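Local coordinates for protein tRNA (cytosine(72)-C(5))-methyltransferase (Pyrococcus horikoshii, PDB 5ZVE) that transfers a methyl group from S-adenosyl-L-methionine to the C5 position of cytosine 72 in several tRNAs, at residues F84-A98 against E124-I137. Numbering follows the deposited sequence.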
ATOM      1  N   PHE A  84     -18.404 -15.688  15.222  1.00 40.17           N
ATOM      2  CA  PHE A  84     -19.715 -15.086  15.471  1.00 40.10           C
ATOM      3  C   PHE A  84     -20.734 -15.424  14.380  1.00 36.83           C
ATOM      4  O   PHE A  84     -20.479 -15.221  13.194  1.00 39.37           O
ATOM      5  CB  PHE A  84     -19.590 -13.567  15.601  1.00 34.45           C
ATOM      6  CG  PHE A  84     -20.885 -12.877  15.938  1.00 37.42           C
ATOM      7  CD1 PHE A  84     -21.688 -13.347  16.964  1.00 34.68           C
ATOM      8  CD2 PHE A  84     -21.300 -11.766  15.228  1.00 34.41           C
ATOM      9  CE1 PHE A  84     -22.878 -12.716  17.280  1.00 33.62           C
ATOM     10  CE2 PHE A  84     -22.491 -11.137  15.538  1.00 31.24           C
ATOM     11  CZ  PHE A  84     -23.279 -11.611  16.564  1.00 33.63           C
ATOM     12  N   GLU A  85     -21.880 -15.953  14.794  1.00 40.25           N
ATOM     13  CA  GLU A  85     -22.954 -16.301  13.866  1.00 39.18           C
ATOM     14  C   GLU A  85     -24.208 -15.497  14.167  1.00 35.43           C
ATOM     15  O   GLU A  85     -25.104 -15.971  14.866  1.00 38.68           O
ATOM     16  CB  GLU A  85     -23.271 -17.796  13.923  1.00 38.98           C
ATOM     17  CG  GLU A  85     -22.128 -18.693  13.490  1.00 42.87           C
ATOM     18  CD  GLU A  85     -22.585 -19.787  12.540  1.00 52.62           C
ATOM     19  OE1 GLU A  85     -23.779 -20.159  12.586  1.00 44.46           O
ATOM     20  OE2 GLU A  85     -21.749 -20.273  11.748  1.00 49.94           O
ATOM     21  N   PRO A  86     -24.273 -14.268  13.640  1.00 31.80           N
ATOM     22  CA  PRO A  86     -25.438 -13.416  13.885  1.00 35.62           C
ATOM     23  C   PRO A  86     -26.711 -14.034  13.320  1.00 34.75           C
ATOM     24  O   PRO A  86     -26.673 -14.631  12.249  1.00 37.31           O
ATOM     25  CB  PRO A  86     -25.084 -12.118  13.152  1.00 32.44           C
ATOM     26  CG  PRO A  86     -24.082 -12.518  12.124  1.00 28.82           C
ATOM     27  CD  PRO A  86     -23.303 -13.644  12.726  1.00 32.67           C
ATOM     28  N   LYS A  87     -27.818 -13.898  14.040  1.00 34.77           N
ATOM     29  CA  LYS A  87     -29.099 -14.398  13.560  1.00 39.34           C
ATOM     30  C   LYS A  87     -29.767 -13.318  12.727  1.00 34.50           C
ATOM     31  O   LYS A  87     -30.718 -12.677  13.163  1.00 31.82           O
ATOM     32  CB  LYS A  87     -29.988 -14.812  14.728  1.00 47.65           C
ATOM     33  CG  LYS A  87     -29.374 -15.901  15.586  1.00 54.74           C
ATOM     34  CD  LYS A  87     -29.136 -17.165  14.776  1.00 52.25           C
ATOM     35  CE  LYS A  87     -28.792 -18.340  15.678  1.00 61.50           C
ATOM     36  NZ  LYS A  87     -29.846 -18.582  16.706  1.00 69.97           N
ATOM     37  N   LEU A  88     -29.261 -13.131  11.515  1.00 32.33           N
ATOM     38  CA  LEU A  88     -29.623 -11.985  10.699  1.00 27.26           C
ATOM     39  C   LEU A  88     -29.716 -12.390   9.239  1.00 27.03           C
ATOM     40  O   LEU A  88     -29.006 -13.295   8.802  1.00 24.50           O
ATOM     41  CB  LEU A  88     -28.585 -10.869  10.866  1.00 23.72           C
ATOM     42  CG  LEU A  88     -28.410 -10.239  12.248  1.00 30.88           C
ATOM     43  CD1 LEU A  88     -27.360  -9.132  12.216  1.00 27.38           C
ATOM     44  CD2 LEU A  88     -29.743  -9.704  12.744  1.00 24.72           C
ATOM     45  N   PRO A  89     -30.596 -11.727   8.475  1.00 24.80           N
ATOM     46  CA  PRO A  89     -30.601 -11.970   7.030  1.00 23.75           C
ATOM     47  C   PRO A  89     -29.276 -11.528   6.400  1.00 23.29           C
ATOM     48  O   PRO A  89     -28.651 -10.588   6.884  1.00 20.35           O
ATOM     49  CB  PRO A  89     -31.769 -11.116   6.530  1.00 21.48           C
ATOM     50  CG  PRO A  89     -31.968 -10.080   7.576  1.00 25.57           C
ATOM     51  CD  PRO A  89     -31.604 -10.733   8.877  1.00 27.89           C
ATOM     52  N   VAL A  90     -28.864 -12.192   5.326  1.00 21.88           N
ATOM     53  CA  VAL A  90     -27.543 -11.961   4.757  1.00 21.16           C
ATOM     54  C   VAL A  90     -27.587 -11.013   3.559  1.00 20.76           C
ATOM     55  O   VAL A  90     -28.415 -11.171   2.660  1.00 23.00           O
ATOM     56  CB  VAL A  90     -26.886 -13.296   4.326  1.00 21.66           C
ATOM     57  CG1 VAL A  90     -25.640 -13.056   3.472  1.00 16.77           C
ATOM     58  CG2 VAL A  90     -26.562 -14.150   5.545  1.00 18.86           C
ATOM     59  N   VAL A  91     -26.701 -10.018   3.570  1.00 15.71           N
ATOM     60  CA  VAL A  91     -26.381  -9.266   2.364  1.00 18.24           C
ATOM     61  C   VAL A  91     -25.001  -9.699   1.878  1.00 20.25           C
ATOM     62  O   VAL A  91     -24.037  -9.695   2.643  1.00 21.89           O
ATOM     63  CB  VAL A  91     -26.387  -7.741   2.590  1.00 21.26           C
ATOM     64  CG1 VAL A  91     -26.002  -7.021   1.307  1.00 21.21           C
ATOM     65  CG2 VAL A  91     -27.749  -7.272   3.069  1.00 20.38           C
ATOM     66  N   VAL A  92     -24.913 -10.091   0.613  1.00 23.06           N
ATOM     67  CA  VAL A  92     -23.636 -10.487   0.036  1.00 18.25           C
ATOM     68  C   VAL A  92     -23.039  -9.324  -0.745  1.00 22.07           C
ATOM     69  O   VAL A  92     -23.622  -8.861  -1.725  1.00 21.38           O
ATOM     70  CB  VAL A  92     -23.778 -11.709  -0.885  1.00 22.82           C
ATOM     71  CG1 VAL A  92     -22.404 -12.197  -1.327  1.00 22.28           C
ATOM     72  CG2 VAL A  92     -24.537 -12.824  -0.181  1.00 17.10           C
ATOM     73  N   ALA A  93     -21.880  -8.849  -0.296  1.00 20.33           N
ATOM     74  CA  ALA A  93     -21.166  -7.780  -0.979  1.00 23.31           C
ATOM     75  C   ALA A  93     -20.162  -8.390  -1.937  1.00 23.41           C
ATOM     76  O   ALA A  93     -19.622  -9.457  -1.662  1.00 23.15           O
ATOM     77  CB  ALA A  93     -20.465  -6.868   0.026  1.00 18.57           C
ATOM     78  N   ASN A  94     -19.919  -7.736  -3.066  1.00 26.08           N
ATOM     79  CA  ASN A  94     -18.883  -8.223  -3.963  1.00 26.43           C
ATOM     80  C   ASN A  94     -17.508  -8.043  -3.326  1.00 26.71           C
ATOM     81  O   ASN A  94     -17.371  -7.364  -2.308  1.00 26.90           O
ATOM     82  CB  ASN A  94     -18.962  -7.541  -5.341  1.00 28.44           C
ATOM     83  CG  ASN A  94     -18.606  -6.057  -5.314  1.00 27.82           C
ATOM     84  OD1 ASN A  94     -17.588  -5.644  -4.755  1.00 29.95           O
ATOM     85  ND2 ASN A  94     -19.444  -5.250  -5.951  1.00 30.13           N
ATOM     86  N   LYS A  95     -16.506  -8.667  -3.935  1.00 28.17           N
ATOM     87  CA  LYS A  95     -15.157  -8.749  -3.390  1.00 33.38           C
ATOM     88  C   LYS A  95     -14.605  -7.390  -2.950  1.00 29.72           C
ATOM     89  O   LYS A  95     -13.981  -7.269  -1.895  1.00 30.01           O
ATOM     90  CB  LYS A  95     -14.229  -9.384  -4.433  1.00 32.04           C
ATOM     91  CG  LYS A  95     -12.766  -9.403  -4.060  1.00 43.77           C
ATOM     92  CD  LYS A  95     -11.970 -10.293  -5.010  1.00 45.34           C
ATOM     93  CE  LYS A  95     -11.334  -9.487  -6.128  1.00 48.16           C
ATOM     94  NZ  LYS A  95     -10.419  -8.438  -5.588  1.00 56.11           N
ATOM     95  N   TYR A  96     -14.849  -6.366  -3.759  1.00 28.35           N
ATOM     96  CA  TYR A  96     -14.285  -5.050  -3.500  1.00 29.45           C
ATOM     97  C   TYR A  96     -15.046  -4.308  -2.402  1.00 29.12           C
ATOM     98  O   TYR A  96     -14.440  -3.668  -1.543  1.00 27.49           O
ATOM     99  CB  TYR A  96     -14.269  -4.225  -4.787  1.00 28.58           C
ATOM    100  CG  TYR A  96     -13.491  -4.890  -5.899  1.00 40.87           C
ATOM    101  CD1 TYR A  96     -12.110  -4.760  -5.979  1.00 46.94           C
ATOM    102  CD2 TYR A  96     -14.135  -5.652  -6.867  1.00 43.35           C
ATOM    103  CE1 TYR A  96     -11.393  -5.369  -6.992  1.00 49.58           C
ATOM    104  CE2 TYR A  96     -13.423  -6.263  -7.884  1.00 48.40           C
ATOM    105  CZ  TYR A  96     -12.054  -6.118  -7.940  1.00 46.64           C
ATOM    106  OH  TYR A  96     -11.341  -6.723  -8.949  1.00 63.53           O
ATOM    107  N   ALA A  97     -16.371  -4.395  -2.434  1.00 23.26           N
ATOM    108  CA  ALA A  97     -17.202  -3.748  -1.422  1.00 31.48           C
ATOM    109  C   ALA A  97     -16.955  -4.347  -0.043  1.00 26.15           C
ATOM    110  O   ALA A  97     -16.918  -3.633   0.957  1.00 27.70           O
ATOM    111  CB  ALA A  97     -18.673  -3.866  -1.792  1.00 26.99           C
ATOM    112  N   ALA A  98     -16.800  -5.667  -0.004  1.00 25.47           N
ATOM    113  CA  ALA A  98     -16.597  -6.388   1.246  1.00 24.16           C
ATOM    114  C   ALA A  98     -15.327  -5.966   1.982  1.00 22.04           C
ATOM    115  O   ALA A  98     -15.321  -5.874   3.209  1.00 21.96           O
ATOM    116  CB  ALA A  98     -16.572  -7.874   0.981  1.00 20.86           C
ATOM    117  N   GLU A 124     -31.971  -5.076  10.606  1.00 26.47           N
ATOM    118  CA  GLU A 124     -30.597  -5.391  10.939  1.00 24.39           C
ATOM    119  C   GLU A 124     -30.127  -6.554  10.063  1.00 24.31           C
ATOM    120  O   GLU A 124     -30.807  -7.576   9.957  1.00 22.49           O
ATOM    121  CB  GLU A 124     -30.467  -5.738  12.421  1.00 23.29           C
ATOM    122  CG  GLU A 124     -29.034  -5.842  12.899  1.00 33.21           C
ATOM    123  CD  GLU A 124     -28.926  -6.293  14.341  1.00 42.94           C
ATOM    124  OE1 GLU A 124     -29.919  -6.148  15.091  1.00 46.98           O
ATOM    125  OE2 GLU A 124     -27.847  -6.798  14.723  1.00 46.41           O
ATOM    126  N   VAL A 125     -28.970  -6.386   9.426  1.00 22.35           N
ATOM    127  CA  VAL A 125     -28.454  -7.382   8.490  1.00 20.64           C
ATOM    128  C   VAL A 125     -26.976  -7.658   8.722  1.00 22.51           C
ATOM    129  O   VAL A 125     -26.254  -6.844   9.306  1.00 19.64           O
ATOM    130  CB  VAL A 125     -28.641  -6.951   7.009  1.00 17.06           C
ATOM    131  CG1 VAL A 125     -30.085  -6.556   6.719  1.00 21.76           C
ATOM    132  CG2 VAL A 125     -27.684  -5.828   6.649  1.00 16.33           C
ATOM    133  N   GLN A 126     -26.528  -8.817   8.255  1.00 19.33           N
ATOM    134  CA  GLN A 126     -25.115  -9.143   8.297  1.00 21.94           C
ATOM    135  C   GLN A 126     -24.572  -9.114   6.878  1.00 22.49           C
ATOM    136  O   GLN A 126     -25.269  -9.479   5.931  1.00 19.04           O
ATOM    137  CB  GLN A 126     -24.880 -10.508   8.949  1.00 21.21           C
ATOM    138  CG  GLN A 126     -25.422 -11.692   8.157  1.00 22.58           C
ATOM    139  CD  GLN A 126     -25.058 -13.015   8.790  1.00 22.92           C
ATOM    140  OE1 GLN A 126     -23.884 -13.376   8.866  1.00 23.99           O
ATOM    141  NE2 GLN A 126     -26.064 -13.748   9.255  1.00 26.25           N
ATOM    142  N   ILE A 127     -23.343  -8.633   6.733  1.00 20.06           N
ATOM    143  CA  ILE A 127     -22.730  -8.509   5.423  1.00 19.41           C
ATOM    144  C   ILE A 127     -21.595  -9.512   5.266  1.00 23.28           C
ATOM    145  O   ILE A 127     -20.663  -9.552   6.073  1.00 20.20           O
ATOM    146  CB  ILE A 127     -22.192  -7.095   5.174  1.00 18.01           C
ATOM    147  CG1 ILE A 127     -23.315  -6.068   5.334  1.00 22.21           C
ATOM    148  CG2 ILE A 127     -21.560  -6.998   3.791  1.00 17.66           C
ATOM    149  CD1 ILE A 127     -22.832  -4.642   5.347  1.00 20.99           C
ATOM    150  N   ARG A 128     -21.688 -10.320   4.219  1.00 15.79           N
ATOM    151  CA  ARG A 128     -20.655 -11.297   3.917  1.00 21.26           C
ATOM    152  C   ARG A 128     -20.098 -11.107   2.517  1.00 20.48           C
ATOM    153  O   ARG A 128     -20.797 -10.633   1.621  1.00 18.59           O
ATOM    154  CB  ARG A 128     -21.203 -12.712   4.081  1.00 24.98           C
ATOM    155  CG  ARG A 128     -21.094 -13.209   5.507  1.00 28.59           C
ATOM    156  CD  ARG A 128     -21.940 -14.429   5.721  1.00 25.36           C
ATOM    157  NE  ARG A 128     -22.293 -14.612   7.126  1.00 31.38           N
ATOM    158  CZ  ARG A 128     -21.571 -15.320   7.986  1.00 27.86           C
ATOM    159  NH1 ARG A 128     -20.457 -15.913   7.582  1.00 25.97           N
ATOM    160  NH2 ARG A 128     -21.966 -15.445   9.245  1.00 28.65           N
ATOM    161  N   ASP A 129     -18.831 -11.463   2.341  1.00 20.42           N
ATOM    162  CA  ASP A 129     -18.205 -11.430   1.028  1.00 19.51           C
ATOM    163  C   ASP A 129     -18.680 -12.654   0.237  1.00 22.94           C
ATOM    164  O   ASP A 129     -19.379 -13.501   0.805  1.00 16.98           O
ATOM    165  CB  ASP A 129     -16.671 -11.347   1.175  1.00 23.78           C
ATOM    166  CG  ASP A 129     -15.999 -12.688   1.450  1.00 23.67           C
ATOM    167  OD1 ASP A 129     -16.665 -13.700   1.760  1.00 22.29           O
ATOM    168  OD2 ASP A 129     -14.752 -12.708   1.376  1.00 26.72           O
ATOM    169  N   PRO A 130     -18.319 -12.757  -1.065  1.00 21.19           N
ATOM    170  CA  PRO A 130     -18.878 -13.870  -1.847  1.00 21.71           C
ATOM    171  C   PRO A 130     -18.485 -15.264  -1.344  1.00 20.39           C
ATOM    172  O   PRO A 130     -19.098 -16.242  -1.757  1.00 20.36           O
ATOM    173  CB  PRO A 130     -18.308 -13.630  -3.249  1.00 21.50           C
ATOM    174  CG  PRO A 130     -18.048 -12.168  -3.304  1.00 22.29           C
ATOM    175  CD  PRO A 130     -17.584 -11.807  -1.927  1.00 19.20           C
ATOM    176  N   LYS A 131     -17.504 -15.344  -0.451  1.00 23.51           N
ATOM    177  CA  LYS A 131     -17.055 -16.627   0.079  1.00 21.17           C
ATOM    178  C   LYS A 131     -17.476 -16.845   1.532  1.00 24.69           C
ATOM    179  O   LYS A 131     -16.938 -17.719   2.211  1.00 26.87           O
ATOM    180  CB  LYS A 131     -15.536 -16.743  -0.036  1.00 26.31           C
ATOM    181  CG  LYS A 131     -15.025 -16.749  -1.460  1.00 22.91           C
ATOM    182  CD  LYS A 131     -13.507 -16.887  -1.494  1.00 28.53           C
ATOM    183  CE  LYS A 131     -12.981 -16.792  -2.914  1.00 29.88           C
ATOM    184  NZ  LYS A 131     -11.506 -16.973  -2.990  1.00 38.44           N
ATOM    185  N   GLY A 132     -18.424 -16.047   2.015  1.00 17.45           N
ATOM    186  CA  GLY A 132     -18.987 -16.277   3.333  1.00 21.92           C
ATOM    187  C   GLY A 132     -18.257 -15.630   4.497  1.00 23.07           C
ATOM    188  O   GLY A 132     -18.617 -15.852   5.657  1.00 21.66           O
ATOM    189  N   LEU A 133     -17.234 -14.833   4.200  1.00 18.47           N
ATOM    190  CA  LEU A 133     -16.518 -14.114   5.249  1.00 18.25           C
ATOM    191  C   LEU A 133     -17.397 -13.001   5.816  1.00 20.88           C
ATOM    192  O   LEU A 133     -17.849 -12.119   5.084  1.00 20.63           O
ATOM    193  CB  LEU A 133     -15.202 -13.541   4.713  1.00 16.97           C
ATOM    194  CG  LEU A 133     -14.314 -12.823   5.734  1.00 23.37           C
ATOM    195  CD1 LEU A 133     -13.835 -13.780   6.820  1.00 21.45           C
ATOM    196  CD2 LEU A 133     -13.137 -12.162   5.044  1.00 22.14           C
ATOM    197  N   LEU A 134     -17.651 -13.050   7.118  1.00 22.34           N
ATOM    198  CA  LEU A 134     -18.436 -12.006   7.770  1.00 20.82           C
ATOM    199  C   LEU A 134     -17.581 -10.753   7.942  1.00 21.68           C
ATOM    200  O   LEU A 134     -16.591 -10.763   8.677  1.00 19.43           O
ATOM    201  CB  LEU A 134     -18.964 -12.489   9.118  1.00 19.47           C
ATOM    202  CG  LEU A 134     -19.753 -11.469   9.944  1.00 25.10           C
ATOM    203  CD1 LEU A 134     -21.031 -11.064   9.220  1.00 22.76           C
ATOM    204  CD2 LEU A 134     -20.067 -12.031  11.320  1.00 19.70           C
ATOM    205  N   VAL A 135     -17.967  -9.675   7.269  1.00 17.13           N
ATOM    206  CA  VAL A 135     -17.138  -8.476   7.250  1.00 18.83           C
ATOM    207  C   VAL A 135     -17.780  -7.315   7.985  1.00 22.29           C
ATOM    208  O   VAL A 135     -17.125  -6.313   8.270  1.00 17.66           O
ATOM    209  CB  VAL A 135     -16.825  -8.037   5.808  1.00 22.97           C
ATOM    210  CG1 VAL A 135     -16.099  -9.151   5.070  1.00 20.12           C
ATOM    211  CG2 VAL A 135     -18.100  -7.642   5.076  1.00 19.95           C
ATOM    212  N   GLY A 136     -19.055  -7.459   8.323  1.00 19.08           N
ATOM    213  CA  GLY A 136     -19.751  -6.384   8.998  1.00 20.11           C
ATOM    214  C   GLY A 136     -21.218  -6.636   9.253  1.00 22.04           C
ATOM    215  O   GLY A 136     -21.831  -7.520   8.658  1.00 21.66           O
ATOM    216  N   ILE A 137     -21.764  -5.839  10.167  1.00 23.28           N
ATOM    217  CA  ILE A 137     -23.172  -5.867  10.535  1.00 21.46           C
ATOM    218  C   ILE A 137     -23.692  -4.435  10.518  1.00 18.80           C
ATOM    219  O   ILE A 137     -22.967  -3.511  10.863  1.00 22.29           O
ATOM    220  CB  ILE A 137     -23.377  -6.507  11.923  1.00 19.92           C
ATOM    221  CG1 ILE A 137     -23.082  -8.006  11.851  1.00 24.80           C
ATOM    222  CG2 ILE A 137     -24.795  -6.304  12.417  1.00 23.96           C
ATOM    223  CD1 ILE A 137     -23.039  -8.667  13.194  1.00 31.64           C
TER
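Ile137 meets the Phe84 ring at its edge, CD1 standing 3.4 Å from CE2 near the ring plane, while the backbone N of Pro86 lies over the centre of one face. The Arg128 guanidinium has Leu134 CB over one face and, in its plane, Gln126 CD and Gly132 C at its edge; the CD2 methyl of Leu134 touches Pro86 CD at 3.9 Å. Side-on, Arg128 gives both NE and NH2 to Gln126 OE1, NH2 in the carbonyl plane and NE from above it, and NH1 binds Gly132 O. With CG between its backbone N and carbonyl carbon (chi1 67°) and the chain extended beyond, Gln126 crosses Pro86 at about a right angle, Gln126 CD 3.5 Å from Pro86 CG. Its NE2 reaches Leu88 O at 3.0 Å, in the amide plane of Gln126 and nearly straight at the hydrogen (163°).

Strands 90-93 and 124-128 pair in parallel: Gln126 N binds Pro89 O, Val91 N binds Gln126 O at 2.8 Å, Arg128 N binds Val91 O, and Ala93 N binds Arg128 O. Beneath, Val91 CG2 touches Val125 CG2 at 3.9 Å and Ala93 CB meets Ile127 CG2, on the face lined by Leu107 and Val156. At the far end Ala98 CB packs on Asp129 CB at 3.5 Å.

A leucine in place of Gln126 would probably leave Leu88 O without this donor and the Arg128 guanidinium freer to turn. Within the PUA domain, one buried amide thus ties the incoming loop to the arginine, whose charge may polarise it and strengthen its N-H donor.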